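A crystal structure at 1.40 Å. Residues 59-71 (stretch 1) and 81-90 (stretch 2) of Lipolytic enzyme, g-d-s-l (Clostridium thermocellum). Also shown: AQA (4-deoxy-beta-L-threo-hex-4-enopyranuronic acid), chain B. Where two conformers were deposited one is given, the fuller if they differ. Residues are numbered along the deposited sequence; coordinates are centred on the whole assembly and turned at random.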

# COMPACT_ATOMS: atom_id res chain seq x y z
N ARG A 59 -5.84 0.84 -0.07
CA ARG A 59 -7.11 0.19 0.21
C ARG A 59 -6.79 -1.27 0.49
O ARG A 59 -6.17 -1.93 -0.32
CB ARG A 59 -8.08 0.34 -0.96
CG ARG A 59 -9.46 -0.25 -0.69
CD ARG A 59 -10.47 0.17 -1.74
NE ARG A 59 -11.84 -0.21 -1.38
CZ ARG A 59 -12.46 -1.31 -1.79
NH1 ARG A 59 -13.71 -1.56 -1.40
NH2 ARG A 59 -11.84 -2.19 -2.57
N TYR A 60 -7.21 -1.77 1.65
CA TYR A 60 -6.73 -3.05 2.15
C TYR A 60 -7.80 -3.81 2.92
O TYR A 60 -8.78 -3.23 3.38
CB TYR A 60 -5.49 -2.82 3.05
CG TYR A 60 -5.85 -2.44 4.46
CD1 TYR A 60 -5.92 -3.40 5.46
CD2 TYR A 60 -6.15 -1.12 4.80
CE1 TYR A 60 -6.26 -3.07 6.76
CE2 TYR A 60 -6.50 -0.78 6.11
CZ TYR A 60 -6.54 -1.77 7.07
OH TYR A 60 -6.89 -1.46 8.37
N ALA A 61 -7.59 -5.12 3.07
CA ALA A 61 -8.42 -5.94 3.94
C ALA A 61 -7.54 -6.72 4.88
O ALA A 61 -6.44 -7.13 4.53
CB ALA A 61 -9.31 -6.87 3.12
N ASN A 62 -8.03 -6.93 6.10
CA ASN A 62 -7.34 -7.74 7.09
C ASN A 62 -8.40 -8.48 7.89
O ASN A 62 -8.99 -7.93 8.83
CB ASN A 62 -6.44 -6.89 7.98
CG ASN A 62 -5.72 -7.71 9.04
OD1 ASN A 62 -5.90 -8.92 9.12
ND2 ASN A 62 -4.93 -7.04 9.88
N GLY A 63 -8.64 -9.73 7.50
CA GLY A 63 -9.69 -10.54 8.12
C GLY A 63 -9.22 -11.31 9.33
O GLY A 63 -9.91 -12.21 9.79
N THR A 64 -8.05 -10.96 9.85
CA THR A 64 -7.60 -11.48 11.14
C THR A 64 -7.78 -10.40 12.20
O THR A 64 -7.99 -9.24 11.88
CB THR A 64 -6.12 -11.94 11.13
OG1 THR A 64 -5.26 -10.80 11.22
CG2 THR A 64 -5.79 -12.76 9.87
N THR A 65 -7.65 -10.79 13.46
CA THR A 65 -7.78 -9.82 14.54
C THR A 65 -6.49 -9.00 14.72
O THR A 65 -6.53 -7.90 15.28
CB THR A 65 -8.22 -10.50 15.85
OG1 THR A 65 -8.17 -9.57 16.94
CG2 THR A 65 -7.36 -11.73 16.15
N ALA A 66 -5.37 -9.50 14.21
CA ALA A 66 -4.08 -8.90 14.50
C ALA A 66 -3.63 -7.91 13.44
O ALA A 66 -3.79 -8.14 12.23
CB ALA A 66 -3.03 -9.97 14.68
N ASN A 67 -3.06 -6.81 13.91
CA ASN A 67 -2.44 -5.80 13.06
C ASN A 67 -1.38 -6.45 12.18
O ASN A 67 -0.61 -7.29 12.64
CB ASN A 67 -1.80 -4.74 13.97
CG ASN A 67 -1.23 -3.57 13.20
OD1 ASN A 67 -1.65 -3.27 12.08
ND2 ASN A 67 -0.25 -2.90 13.79
N ARG A 68 -1.35 -6.04 10.91
CA ARG A 68 -0.33 -6.51 9.96
C ARG A 68 0.51 -5.32 9.53
O ARG A 68 0.29 -4.75 8.46
CB ARG A 68 -0.99 -7.19 8.76
CG ARG A 68 -1.60 -8.53 9.12
CD ARG A 68 -2.06 -9.30 7.90
NE ARG A 68 -2.42 -10.68 8.22
CZ ARG A 68 -2.77 -11.58 7.30
NH1 ARG A 68 -2.81 -11.24 6.01
NH2 ARG A 68 -3.07 -12.82 7.67
N PRO A 69 1.48 -4.92 10.37
CA PRO A 69 2.22 -3.70 10.12
C PRO A 69 3.18 -3.85 8.94
O PRO A 69 3.66 -4.96 8.64
CB PRO A 69 2.98 -3.48 11.43
CG PRO A 69 3.17 -4.85 11.98
CD PRO A 69 1.91 -5.58 11.62
N MET A 70 3.43 -2.74 8.26
CA MET A 70 4.35 -2.73 7.12
C MET A 70 5.30 -1.56 7.18
O MET A 70 4.94 -0.47 7.64
CB MET A 70 3.61 -2.75 5.79
CG MET A 70 2.67 -3.93 5.64
SD MET A 70 2.40 -4.39 3.92
CE MET A 70 1.15 -3.20 3.43
N ARG A 71 6.51 -1.81 6.72
CA ARG A 71 7.55 -0.80 6.60
C ARG A 71 7.40 -0.12 5.25
O ARG A 71 7.43 -0.79 4.21
CB ARG A 71 8.91 -1.49 6.70
CG ARG A 71 10.09 -0.61 7.09
CD ARG A 71 11.39 -1.40 7.17
NE ARG A 71 11.32 -2.51 8.12
CZ ARG A 71 11.18 -3.79 7.78
NH1 ARG A 71 11.11 -4.71 8.73
NH2 ARG A 71 11.10 -4.15 6.51
N PRO A 81 8.47 3.46 9.66
CA PRO A 81 9.00 2.17 10.09
C PRO A 81 7.94 1.10 10.31
O PRO A 81 8.16 -0.06 9.98
CB PRO A 81 9.72 2.50 11.41
CG PRO A 81 10.08 3.95 11.26
CD PRO A 81 8.92 4.56 10.54
N SER A 82 6.79 1.48 10.87
CA SER A 82 5.73 0.51 11.14
C SER A 82 4.36 1.14 10.96
O SER A 82 3.79 1.72 11.89
CB SER A 82 5.88 -0.06 12.55
OG SER A 82 5.01 -1.16 12.72
N MET A 83 3.86 1.04 9.73
CA MET A 83 2.53 1.53 9.38
C MET A 83 1.51 0.45 9.71
O MET A 83 1.66 -0.71 9.28
CB MET A 83 2.47 1.87 7.89
CG MET A 83 1.14 2.46 7.47
SD MET A 83 1.20 3.00 5.76
CE MET A 83 -0.51 3.48 5.54
N ASP A 84 0.50 0.82 10.48
CA ASP A 84 -0.53 -0.12 10.91
C ASP A 84 -1.55 -0.43 9.83
O ASP A 84 -2.00 0.47 9.09
CB ASP A 84 -1.27 0.41 12.15
CG ASP A 84 -0.37 0.51 13.36
OD1 ASP A 84 0.60 -0.27 13.47
OD2 ASP A 84 -0.64 1.37 14.22
N PHE A 85 -1.89 -1.71 9.75
CA PHE A 85 -2.97 -2.21 8.92
C PHE A 85 -3.82 -3.09 9.82
O PHE A 85 -3.68 -4.31 9.86
CB PHE A 85 -2.41 -2.96 7.72
CG PHE A 85 -1.71 -2.06 6.74
CD1 PHE A 85 -2.42 -1.48 5.69
CD2 PHE A 85 -0.37 -1.73 6.92
CE1 PHE A 85 -1.80 -0.62 4.80
CE2 PHE A 85 0.27 -0.86 6.04
CZ PHE A 85 -0.46 -0.31 4.97
N VAL A 86 -4.69 -2.43 10.58
CA VAL A 86 -5.47 -3.09 11.61
C VAL A 86 -6.58 -3.93 10.99
O VAL A 86 -6.91 -3.78 9.81
CB VAL A 86 -6.05 -2.08 12.66
CG1 VAL A 86 -4.93 -1.28 13.30
CG2 VAL A 86 -7.08 -1.14 12.03
N SER A 87 -7.14 -4.82 11.80
CA SER A 87 -8.25 -5.64 11.35
C SER A 87 -9.34 -4.81 10.69
O SER A 87 -9.69 -3.72 11.16
CB SER A 87 -8.87 -6.41 12.51
OG SER A 87 -9.87 -7.28 12.02
N THR A 88 -9.86 -5.33 9.58
CA THR A 88 -11.04 -4.77 8.94
C THR A 88 -12.26 -5.64 9.23
O THR A 88 -13.35 -5.35 8.76
CB THR A 88 -10.84 -4.65 7.42
OG1 THR A 88 -10.65 -5.95 6.86
CG2 THR A 88 -9.64 -3.75 7.10
N GLY A 89 -12.05 -6.71 10.00
CA GLY A 89 -13.13 -7.58 10.45
C GLY A 89 -13.40 -8.79 9.59
O GLY A 89 -13.51 -9.91 10.09
N ALA A 90 -13.55 -8.56 8.30
CA ALA A 90 -13.81 -9.63 7.34
C ALA A 90 -12.87 -9.44 6.16
O ALA A 90 -12.45 -8.32 5.88
CB ALA A 90 -15.24 -9.60 6.87
O6A AQA B . -4.15 -14.76 5.93
C6 AQA B . -4.27 -14.28 4.77
O6B AQA B . -3.43 -13.48 4.27
C5 AQA B . -5.34 -14.61 4.04
O5 AQA B . -6.30 -15.51 4.67
C4 AQA B . -5.53 -14.12 2.80
C3 AQA B . -6.62 -14.69 1.91
O3 AQA B . -7.03 -13.75 0.91
C2 AQA B . -7.80 -15.05 2.80
O2 AQA B . -8.87 -15.61 2.03
C1 AQA B . -7.36 -16.04 3.87
O HOH W 1 -11.42 -10.33 11.93
O HOH W 2 -5.89 -5.20 14.33
O HOH W 3 10.42 -1.52 10.47

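The two stretches run antiparallel in a contact held mainly by hydrogen bonds to backbone atoms, with one β-bridge near one end, side chains, chiefly of asparagine, serine and threonine, linking the loops beyond it, and an apolar cluster of Tyr-60, Phe-85 and Met-70.

The bridge pairs Met-70 with Met-83: Met-70 N donates to Met-83 O at 2.9 Å, and Met-83 N donates to Met-70 O at 2.8 Å. Two residues away along each chain, Arg-68 N donates to Phe-85 O at 3.1 Å. Pro-69 lies between these bonds, where no cross-stretch N-H bond is made, so a nitrogen without hydrogen costs the pairing nothing; Pro-69 CA makes a CA-H...O contact with Met-83 O at 3.2 Å.

Asn-67 and Asn-62 suit their places because a carboxamide carries both a donor and an acceptor. Asn-67 OD1 accepts from Phe-85 N at 2.8 Å, while Asn-67 ND2 donates to Asp-84 OD1, also at 2.8 Å, so one side chain binds backbone and carboxylate together. Asn-62 ND2 donates across to Phe-85 O at 3.0 Å and, within its own stretch, to Ala-66 O at 2.8 Å. Asn-62 OD1 accepts from Thr-64 N at 3.1 Å and from Thr-64 OG1 at 2.9 Å, which braces the loop that faces stretch 2.

The backbone of Asn-62 is matched by Thr-88. Asn-62 N donates to Thr-88 OG1 at 2.9 Å, and Thr-88 N returns a bond to Asn-62 O at 2.8 Å, so the threonine hydroxyl takes the place of a backbone carbonyl in a bridge-like pair. Ser-87 OG donates to Thr-64 O at 2.7 Å and accepts from Gly-89 N at 3.0 Å, using both capacities of a small hydroxyl. Gly-89 has a positive phi, and at its backbone angles a CB would jam against the preceding carbonyl oxygen. Water 2 extends the seam, donating to Thr-65 O at 2.9 Å and accepting from Ser-87 N at 2.8 Å.

Phe-85 is the hydrophobic centre, with the largest area covered by the other stretch. Its edge points at the face of Tyr-60, the planes perpendicular and the centroids of the Tyr-60 and Phe-85 rings 5.2 Å apart, setting ring hydrogens against π density. Over a face of Phe-85 sits Met-70 CE, 3.6 Å from Phe-85 CE2; this methyl makes a CH-π contact with the ring, while the sulfur lies farther off and oblique. The Tyr-60 hydroxyl adds a polar anchor to a buried ring: Tyr-60 OH donates to Val-86 O at 2.7 Å.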